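Local coordinates for protein RNA-dependent RNA polymerase (Qualyub virus, PDB 6DX1) that carries a viral OTU-family cysteine protease domain with deubiquitinase activity, which probably removes ubiquitin from host proteins, at residues 16-20 and 128-133. Sequence-based numbering, arbitrary orientation.
Sequences NCSQA and QGIRWG
An antiparallel strand pair within the mixed beta-sheet of the viral OTU protease fold joins the start of strand 17-25 to the end of strand 125-132. The axes of 17-20 and 128-132 approach to 4.6 Å, with their N-to-C directions 166° apart, and both strands keep extended backbone angles. Register follows from the CA spacing: C17 opposite W132 (4.5 Å) and Q19 opposite I130 (4.2 Å) are non-hydrogen-bonded pairs, whereas S18 with R131 and A20 with G129 (both 5.3 Å) are hydrogen-bonded. The latter two form reciprocal bonds: S18 N to R131 O 2.9 Å, R131 N to S18 O 2.8 Å, A20 N to G129 O 2.9 Å and G129 N to A20 O 2.8 Å. G133 N to N16 O, 3.0 Å and nearly linear at 168°, continues the pairing past the strand ends; at phi 106°, psi 175° a CB on G133 would clash with W132 O, which calls for glycine.

On the face bearing C17, Q19, I130 and W132, C17 (chi1 t) lays its sulfur over the W132 indole (chi1 m), SG lying 4.1 Å from the five-membered ring centroid and 27° off the normal, a sulfur-aromatic contact. C17 SG also packs 3.6 Å from I130 CG1. Helix 101-111 packs against W132 and supplies S108, which hydrogen-bonds N16 ND2.

On the face of S18, A20 and R131, R131 NE donates to S18 OG at 2.9 Å, and NH2 reaches the same OG at 3.2 Å, while W10 packs on S18 and A20 and makes a cation-pi contact with R131. Here, near the N16/G133 end, a water bridges N16 O (2.8 Å), G133 O (2.7 Å) and S18 OG (2.7 Å).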
loop_
_atom_site.group_PDB
_atom_site.type_symbol
_atom_site.label_atom_id
_atom_site.label_comp_id
_atom_site.label_asym_id
_atom_site.label_seq_id
_atom_site.Cartn_x
_atom_site.Cartn_y
_atom_site.Cartn_z
ATOM N N ASN A 16 -3.109 5.615 -11.881
ATOM C CA ASN A 16 -1.729 5.798 -11.439
ATOM C C ASN A 16 -1.069 4.497 -10.988
ATOM O O ASN A 16 0.002 4.544 -10.375
ATOM C CB ASN A 16 -1.643 6.873 -10.336
ATOM C CG ASN A 16 -2.081 6.376 -8.954
ATOM O OD1 ASN A 16 -2.866 5.440 -8.822
ATOM N ND2 ASN A 16 -1.573 7.040 -7.909
ATOM N N CYS A 17 -1.642 3.348 -11.338
ATOM C CA CYS A 17 -1.143 2.043 -10.909
ATOM C C CYS A 17 -0.369 1.375 -12.039
ATOM O O CYS A 17 -0.834 1.350 -13.183
ATOM C CB CYS A 17 -2.305 1.146 -10.472
ATOM S SG CYS A 17 -1.807 -0.514 -9.989
ATOM N N SER A 18 0.810 0.853 -11.719
ATOM C CA SER A 18 1.610 0.066 -12.657
ATOM C C SER A 18 2.159 -1.168 -11.939
ATOM O O SER A 18 2.112 -1.264 -10.707
ATOM C CB SER A 18 2.743 0.908 -13.266
ATOM O OG SER A 18 3.569 1.495 -12.250
ATOM N N GLN A 19 2.689 -2.121 -12.712
ATOM C CA GLN A 19 3.142 -3.388 -12.131
ATOM C C GLN A 19 4.369 -3.903 -12.874
ATOM O O GLN A 19 4.614 -3.538 -14.024
ATOM C CB GLN A 19 2.033 -4.450 -12.161
ATOM C CG GLN A 19 1.705 -4.948 -13.562
ATOM C CD GLN A 19 0.506 -5.882 -13.581
ATOM O OE1 GLN A 19 -0.045 -6.215 -12.535
ATOM N NE2 GLN A 19 0.099 -6.300 -14.773
ATOM N N ALA A 20 5.127 -4.783 -12.217
ATOM C CA ALA A 20 6.364 -5.267 -12.821
ATOM C C ALA A 20 6.776 -6.594 -12.207
ATOM O O ALA A 20 6.483 -6.866 -11.040
ATOM C CB ALA A 20 7.492 -4.247 -12.631
ATOM N N GLN A 128 7.745 -9.674 -7.639
ATOM C CA GLN A 128 6.861 -8.763 -8.365
ATOM C C GLN A 128 6.651 -7.499 -7.545
ATOM O O GLN A 128 6.777 -7.504 -6.316
ATOM C CB GLN A 128 5.477 -9.373 -8.636
ATOM C CG GLN A 128 5.440 -10.651 -9.412
ATOM C CD GLN A 128 4.012 -11.101 -9.672
ATOM O OE1 GLN A 128 3.067 -10.301 -9.595
ATOM N NE2 GLN A 128 3.845 -12.377 -9.984
ATOM N N GLY A 129 6.282 -6.431 -8.239
ATOM C CA GLY A 129 5.865 -5.205 -7.588
ATOM C C GLY A 129 4.615 -4.653 -8.243
ATOM O O GLY A 129 4.379 -4.838 -9.437
ATOM N N ILE A 130 3.789 -4.000 -7.431
ATOM C CA ILE A 130 2.689 -3.195 -7.950
ATOM C C ILE A 130 2.775 -1.847 -7.254
ATOM O O ILE A 130 3.076 -1.773 -6.058
ATOM C CB ILE A 130 1.312 -3.872 -7.757
ATOM C CG1 ILE A 130 0.194 -3.003 -8.328
ATOM C CG2 ILE A 130 1.049 -4.191 -6.320
ATOM C CD1 ILE A 130 -0.986 -3.832 -8.839
ATOM N N ARG A 131 2.570 -0.780 -8.014
ATOM C CA ARG A 131 2.963 0.548 -7.572
ATOM C C ARG A 131 1.849 1.537 -7.866
ATOM O O ARG A 131 1.223 1.467 -8.926
ATOM C CB ARG A 131 4.262 0.950 -8.291
ATOM C CG ARG A 131 4.650 2.403 -8.264
ATOM C CD ARG A 131 5.931 2.571 -9.105
ATOM N NE ARG A 131 5.674 2.632 -10.547
ATOM C CZ ARG A 131 6.368 3.405 -11.374
ATOM N NH1 ARG A 131 7.353 4.157 -10.892
ATOM N NH2 ARG A 131 6.083 3.438 -12.673
ATOM N N TRP A 132 1.598 2.449 -6.922
ATOM C CA TRP A 132 0.709 3.593 -7.135
ATOM C C TRP A 132 1.554 4.853 -7.032
ATOM O O TRP A 132 2.126 5.126 -5.971
ATOM C CB TRP A 132 -0.439 3.627 -6.112
ATOM C CG TRP A 132 -1.404 2.516 -6.309
ATOM C CD1 TRP A 132 -2.604 2.587 -6.949
ATOM C CD2 TRP A 132 -1.250 1.150 -5.892
ATOM N NE1 TRP A 132 -3.211 1.359 -6.955
ATOM C CE2 TRP A 132 -2.403 0.457 -6.315
ATOM C CE3 TRP A 132 -0.254 0.452 -5.192
ATOM C CZ2 TRP A 132 -2.592 -0.901 -6.069
ATOM C CZ3 TRP A 132 -0.439 -0.903 -4.947
ATOM C CH2 TRP A 132 -1.600 -1.565 -5.392
ATOM N N GLY A 133 1.638 5.607 -8.124
ATOM C CA GLY A 133 2.529 6.750 -8.228
ATOM C C GLY A 133 3.733 6.451 -9.108
ATOM O O GLY A 133 3.963 5.326 -9.549
HETATM O O HOH W 1 2.520 3.754 -11.205
#